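Local coordinates for protein serine proteinase inhibitor 1 (Myxoma virus, PDB 6BJ5) that inhibits serine proteases as a poxviral serpin and is important for the virulence of the virus, at residues Thr140-Trp154 with Asp302-Thr315. Numbering follows the deposited sequence.
Sequences TKMLLLSSVRMKTSW and DERGTTASSDTAIT
Ten backbone hydrogen bonds join Leu-144 to Thr-152 with Thr-306 to Ile-314 as antiparallel neighbours inside the large mixed sheet, where strand 305-314 lies between 142-153 and 293-302.

At the turn, Trp-154 directs NE1 at Asp-302 O (2.9 Å), the acceptor lying in the indole plane, while Gly-305 CA sits over the five-membered ring, 3.5 Å from its centroid, in a CH-pi contact. Glycine suits this place: its backbone angles (phi 150°, psi -151°) are open essentially to glycine alone, and its bare CA can approach Ser-153 and the indole.

On the face carrying Ser-147, Arg-149 and Asp-311, OD1 of Asp-311 accepts a hydrogen bond from Ser-147 OG (2.5 Å) and a salt bridge from Arg-149 NH1 (2.9 Å), from opposite faces of the carboxylate. Arg-149 bends at chi2 (-81°) to bring its guanidinium edge there, with Ser-309 OG over one face.

On the other face apolar pairs meet: small Ala-308 gives room to the Met-150 methyl (CB to CE 3.7 Å), and Ile-314 CB packs on Leu-144 CB. A water links Ser-146 O, Ser-310 OG and Thr-312 OG1; Ser-310 OG also bonds Ser-297 OG, and Thr-312 OG1 bonds Gln-295 NE2.

This backbone ladder with mostly small or hydroxyl side chains suits an inserted central strand, consistent with the reactive-centre strand of a cleaved serpin.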
loop_
_atom_site.group_PDB
_atom_site.type_symbol
_atom_site.label_atom_id
_atom_site.label_comp_id
_atom_site.label_asym_id
_atom_site.label_seq_id
_atom_site.Cartn_x
_atom_site.Cartn_y
_atom_site.Cartn_z
ATOM N N THR A 140 15.622 -6.165 18.717
ATOM C CA THR A 140 15.312 -6.412 17.329
ATOM C C THR A 140 16.547 -7.025 16.657
ATOM O O THR A 140 17.646 -6.510 16.801
ATOM C CB THR A 140 14.847 -5.105 16.668
ATOM O OG1 THR A 140 13.473 -4.821 17.034
ATOM C CG2 THR A 140 15.168 -5.067 15.171
ATOM N N LYS A 141 16.429 -8.256 16.124
ATOM C CA LYS A 141 17.582 -8.867 15.449
ATOM C C LYS A 141 17.524 -8.851 13.934
ATOM O O LYS A 141 18.565 -9.088 13.324
ATOM C CB LYS A 141 17.876 -10.337 15.895
ATOM C CG LYS A 141 17.999 -10.643 17.406
ATOM C CD LYS A 141 19.090 -9.698 18.001
ATOM C CE LYS A 141 18.424 -8.539 18.853
ATOM N NZ LYS A 141 19.132 -7.198 19.066
ATOM N N MET A 142 16.418 -8.447 13.315
ATOM C CA MET A 142 16.367 -8.344 11.864
ATOM C C MET A 142 15.405 -7.222 11.480
ATOM O O MET A 142 14.447 -6.961 12.209
ATOM C CB MET A 142 15.895 -9.661 11.264
ATOM C CG MET A 142 14.353 -9.756 11.209
ATOM S SD MET A 142 13.819 -11.380 10.729
ATOM C CE MET A 142 15.126 -11.720 9.567
ATOM N N LEU A 143 15.673 -6.510 10.385
ATOM C CA LEU A 143 14.683 -5.578 9.865
ATOM C C LEU A 143 14.544 -5.857 8.380
ATOM O O LEU A 143 15.536 -5.807 7.644
ATOM C CB LEU A 143 15.086 -4.125 10.129
ATOM C CG LEU A 143 14.042 -3.172 9.558
ATOM C CD1 LEU A 143 12.823 -3.184 10.504
ATOM C CD2 LEU A 143 14.610 -1.784 9.401
ATOM N N LEU A 144 13.350 -6.243 7.955
ATOM C CA LEU A 144 13.075 -6.468 6.547
ATOM C C LEU A 144 12.282 -5.265 6.078
ATOM O O LEU A 144 11.220 -4.972 6.634
ATOM C CB LEU A 144 12.276 -7.743 6.323
ATOM C CG LEU A 144 12.332 -8.294 4.901
ATOM C CD1 LEU A 144 12.004 -9.775 4.915
ATOM C CD2 LEU A 144 11.420 -7.546 3.928
ATOM N N LEU A 145 12.794 -4.556 5.080
ATOM C CA LEU A 145 12.199 -3.284 4.718
ATOM C C LEU A 145 11.879 -3.261 3.226
ATOM O O LEU A 145 12.747 -3.562 2.389
ATOM C CB LEU A 145 13.118 -2.131 5.121
ATOM C CG LEU A 145 12.626 -0.773 4.633
ATOM C CD1 LEU A 145 11.463 -0.328 5.481
ATOM C CD2 LEU A 145 13.744 0.244 4.680
ATOM N N SER A 146 10.620 -2.917 2.914
ATOM C CA SER A 146 10.092 -2.781 1.556
ATOM C C SER A 146 9.583 -1.352 1.347
ATOM O O SER A 146 8.676 -0.893 2.059
ATOM C CB SER A 146 8.960 -3.785 1.309
ATOM O OG SER A 146 8.448 -3.706 -0.017
ATOM N N SER A 147 10.139 -0.664 0.355
ATOM C CA SER A 147 9.790 0.722 0.063
ATOM C C SER A 147 9.178 0.809 -1.328
ATOM O O SER A 147 9.722 0.240 -2.279
ATOM C CB SER A 147 11.028 1.601 0.111
ATOM O OG SER A 147 11.514 1.662 1.436
ATOM N N VAL A 148 8.064 1.536 -1.453
ATOM C CA VAL A 148 7.395 1.736 -2.734
ATOM C C VAL A 148 7.201 3.231 -2.924
ATOM O O VAL A 148 6.744 3.921 -2.003
ATOM C CB VAL A 148 6.037 1.007 -2.826
ATOM C CG1 VAL A 148 5.476 1.182 -4.207
ATOM C CG2 VAL A 148 6.182 -0.471 -2.526
ATOM N N ARG A 149 7.544 3.733 -4.115
ATOM C CA ARG A 149 7.374 5.154 -4.405
ATOM C C ARG A 149 6.779 5.349 -5.789
ATOM O O ARG A 149 7.140 4.647 -6.739
ATOM C CB ARG A 149 8.697 5.908 -4.365
ATOM C CG ARG A 149 9.419 5.830 -3.033
ATOM C CD ARG A 149 8.898 6.804 -2.005
ATOM N NE ARG A 149 9.814 6.855 -0.865
ATOM C CZ ARG A 149 9.961 5.896 0.049
ATOM N NH1 ARG A 149 9.242 4.776 -0.015
ATOM N NH2 ARG A 149 10.840 6.062 1.035
ATOM N N MET A 150 5.863 6.305 -5.895
ATOM C CA MET A 150 5.314 6.667 -7.188
ATOM C C MET A 150 5.018 8.152 -7.172
ATOM O O MET A 150 4.378 8.644 -6.235
ATOM C CB MET A 150 4.050 5.889 -7.511
ATOM C CG MET A 150 3.535 6.185 -8.889
ATOM S SD MET A 150 1.940 5.427 -9.028
ATOM C CE MET A 150 1.249 6.038 -7.489
ATOM N N LYS A 151 5.485 8.858 -8.202
ATOM C CA LYS A 151 5.120 10.255 -8.404
ATOM C C LYS A 151 4.916 10.454 -9.899
ATOM O O LYS A 151 5.878 10.369 -10.665
ATOM C CB LYS A 151 6.195 11.179 -7.834
ATOM C CG LYS A 151 5.826 12.641 -7.852
ATOM C CD LYS A 151 6.889 13.472 -7.155
ATOM C CE LYS A 151 6.475 14.930 -7.102
ATOM N NZ LYS A 151 6.298 15.493 -8.474
ATOM N N THR A 152 3.675 10.733 -10.310
ATOM C CA THR A 152 3.288 10.768 -11.720
ATOM C C THR A 152 2.133 11.743 -11.948
ATOM O O THR A 152 1.191 11.806 -11.150
ATOM C CB THR A 152 2.858 9.375 -12.218
ATOM O OG1 THR A 152 3.779 8.373 -11.757
ATOM C CG2 THR A 152 2.788 9.346 -13.753
ATOM N N SER A 153 2.167 12.448 -13.077
ATOM C CA SER A 153 1.069 13.341 -13.427
ATOM C C SER A 153 -0.096 12.552 -14.002
ATOM O O SER A 153 0.040 11.379 -14.373
ATOM C CB SER A 153 1.507 14.370 -14.459
ATOM O OG SER A 153 2.696 15.013 -14.048
ATOM N N TRP A 154 -1.266 13.193 -14.022
ATOM C CA TRP A 154 -2.397 12.637 -14.750
ATOM C C TRP A 154 -2.109 12.670 -16.250
ATOM O O TRP A 154 -1.290 13.459 -16.736
ATOM C CB TRP A 154 -3.686 13.421 -14.472
ATOM C CG TRP A 154 -4.101 13.467 -13.042
ATOM C CD1 TRP A 154 -4.146 14.567 -12.224
ATOM C CD2 TRP A 154 -4.545 12.361 -12.254
ATOM N NE1 TRP A 154 -4.588 14.203 -10.964
ATOM C CE2 TRP A 154 -4.839 12.854 -10.963
ATOM C CE3 TRP A 154 -4.723 11.000 -12.513
ATOM C CZ2 TRP A 154 -5.287 12.027 -9.941
ATOM C CZ3 TRP A 154 -5.173 10.186 -11.501
ATOM C CH2 TRP A 154 -5.447 10.700 -10.227
ATOM N N ASP A 302 -3.886 15.558 -6.317
ATOM C CA ASP A 302 -4.284 16.942 -6.598
ATOM C C ASP A 302 -4.453 17.108 -8.109
ATOM O O ASP A 302 -4.450 16.131 -8.859
ATOM C CB ASP A 302 -3.276 17.929 -6.003
ATOM C CG ASP A 302 -1.887 17.748 -6.564
ATOM O OD1 ASP A 302 -1.718 17.072 -7.607
ATOM O OD2 ASP A 302 -0.954 18.307 -5.962
ATOM N N GLU A 303 -4.585 18.363 -8.560
ATOM C CA GLU A 303 -4.882 18.625 -9.971
ATOM C C GLU A 303 -3.799 18.071 -10.885
ATOM O O GLU A 303 -4.095 17.609 -11.992
ATOM C CB GLU A 303 -5.055 20.131 -10.234
ATOM C CG GLU A 303 -6.242 20.779 -9.549
ATOM C CD GLU A 303 -5.955 21.169 -8.106
ATOM O OE1 GLU A 303 -4.849 20.851 -7.615
ATOM O OE2 GLU A 303 -6.830 21.794 -7.461
ATOM N N ARG A 304 -2.537 18.100 -10.442
ATOM C CA ARG A 304 -1.409 17.780 -11.321
ATOM C C ARG A 304 -1.132 16.272 -11.443
ATOM O O ARG A 304 -0.528 15.840 -12.433
ATOM C CB ARG A 304 -0.181 18.546 -10.815
ATOM C CG ARG A 304 1.170 18.138 -11.359
ATOM C CD ARG A 304 1.590 18.854 -12.636
ATOM N NE ARG A 304 2.953 18.453 -12.991
ATOM C CZ ARG A 304 3.377 18.218 -14.231
ATOM N NH1 ARG A 304 2.546 18.336 -15.261
ATOM N NH2 ARG A 304 4.635 17.841 -14.435
ATOM N N GLY A 305 -1.589 15.463 -10.502
ATOM C CA GLY A 305 -1.275 14.041 -10.484
ATOM C C GLY A 305 -1.262 13.516 -9.054
ATOM O O GLY A 305 -1.935 14.058 -8.183
ATOM N N THR A 306 -0.458 12.475 -8.821
ATOM C CA THR A 306 -0.456 11.765 -7.544
ATOM C C THR A 306 0.964 11.472 -7.075
ATOM O O THR A 306 1.820 11.060 -7.871
ATOM C CB THR A 306 -1.230 10.447 -7.665
ATOM O OG1 THR A 306 -2.620 10.729 -7.907
ATOM C CG2 THR A 306 -1.070 9.589 -6.378
ATOM N N THR A 307 1.205 11.648 -5.767
ATOM C CA THR A 307 2.463 11.259 -5.132
ATOM C C THR A 307 2.137 10.259 -4.034
ATOM O O THR A 307 1.358 10.568 -3.127
ATOM C CB THR A 307 3.211 12.460 -4.546
ATOM O OG1 THR A 307 3.440 13.435 -5.571
ATOM C CG2 THR A 307 4.584 12.010 -3.980
ATOM N N ALA A 308 2.706 9.055 -4.131
ATOM C CA ALA A 308 2.356 7.965 -3.226
ATOM C C ALA A 308 3.613 7.288 -2.711
ATOM O O ALA A 308 4.569 7.046 -3.458
ATOM C CB ALA A 308 1.469 6.911 -3.885
ATOM N N SER A 309 3.556 6.885 -1.453
ATOM C CA SER A 309 4.744 6.388 -0.796
ATOM C C SER A 309 4.353 5.317 0.199
ATOM O O SER A 309 3.321 5.439 0.877
ATOM C CB SER A 309 5.439 7.549 -0.077
ATOM O OG SER A 309 6.642 7.116 0.465
ATOM N N SER A 310 5.175 4.272 0.294
ATOM C CA SER A 310 4.891 3.279 1.319
ATOM C C SER A 310 6.157 2.525 1.710
ATOM O O SER A 310 6.936 2.098 0.847
ATOM C CB SER A 310 3.820 2.302 0.851
ATOM O OG SER A 310 3.529 1.388 1.893
ATOM N N ASP A 311 6.336 2.342 3.021
ATOM C CA ASP A 311 7.446 1.568 3.569
ATOM C C ASP A 311 6.886 0.530 4.523
ATOM O O ASP A 311 6.163 0.881 5.460
ATOM C CB ASP A 311 8.442 2.472 4.284
ATOM C CG ASP A 311 9.057 3.484 3.355
ATOM O OD1 ASP A 311 9.595 3.065 2.306
ATOM O OD2 ASP A 311 8.965 4.696 3.649
ATOM N N THR A 312 7.195 -0.742 4.271
ATOM C CA THR A 312 6.764 -1.846 5.120
ATOM C C THR A 312 7.962 -2.388 5.877
ATOM O O THR A 312 8.997 -2.689 5.271
ATOM C CB THR A 312 6.107 -2.954 4.292
ATOM O OG1 THR A 312 4.993 -2.406 3.575
ATOM C CG2 THR A 312 5.629 -4.084 5.186
ATOM N N ALA A 313 7.831 -2.481 7.195
ATOM C CA ALA A 313 8.910 -2.934 8.069
ATOM C C ALA A 313 8.498 -4.194 8.822
ATOM O O ALA A 313 7.557 -4.156 9.625
ATOM C CB ALA A 313 9.292 -1.836 9.064
ATOM N N ILE A 314 9.233 -5.286 8.610
ATOM C CA ILE A 314 9.008 -6.545 9.325
ATOM C C ILE A 314 10.069 -6.691 10.414
ATOM O O ILE A 314 11.277 -6.688 10.128
ATOM C CB ILE A 314 8.998 -7.753 8.374
ATOM C CG1 ILE A 314 7.793 -7.633 7.440
ATOM C CG2 ILE A 314 8.868 -9.055 9.193
ATOM C CD1 ILE A 314 7.697 -8.678 6.351
ATOM N N THR A 315 9.597 -6.936 11.642
ATOM C CA THR A 315 10.291 -6.715 12.925
ATOM C C THR A 315 11.271 -5.572 12.923
ATOM O O THR A 315 11.005 -4.581 13.612
ATOM C CB THR A 315 11.021 -7.977 13.401
ATOM O OG1 THR A 315 10.048 -8.905 13.882
ATOM C CG2 THR A 315 11.968 -7.663 14.519
HETATM O O HOH W 1 5.587 -0.558 1.581
#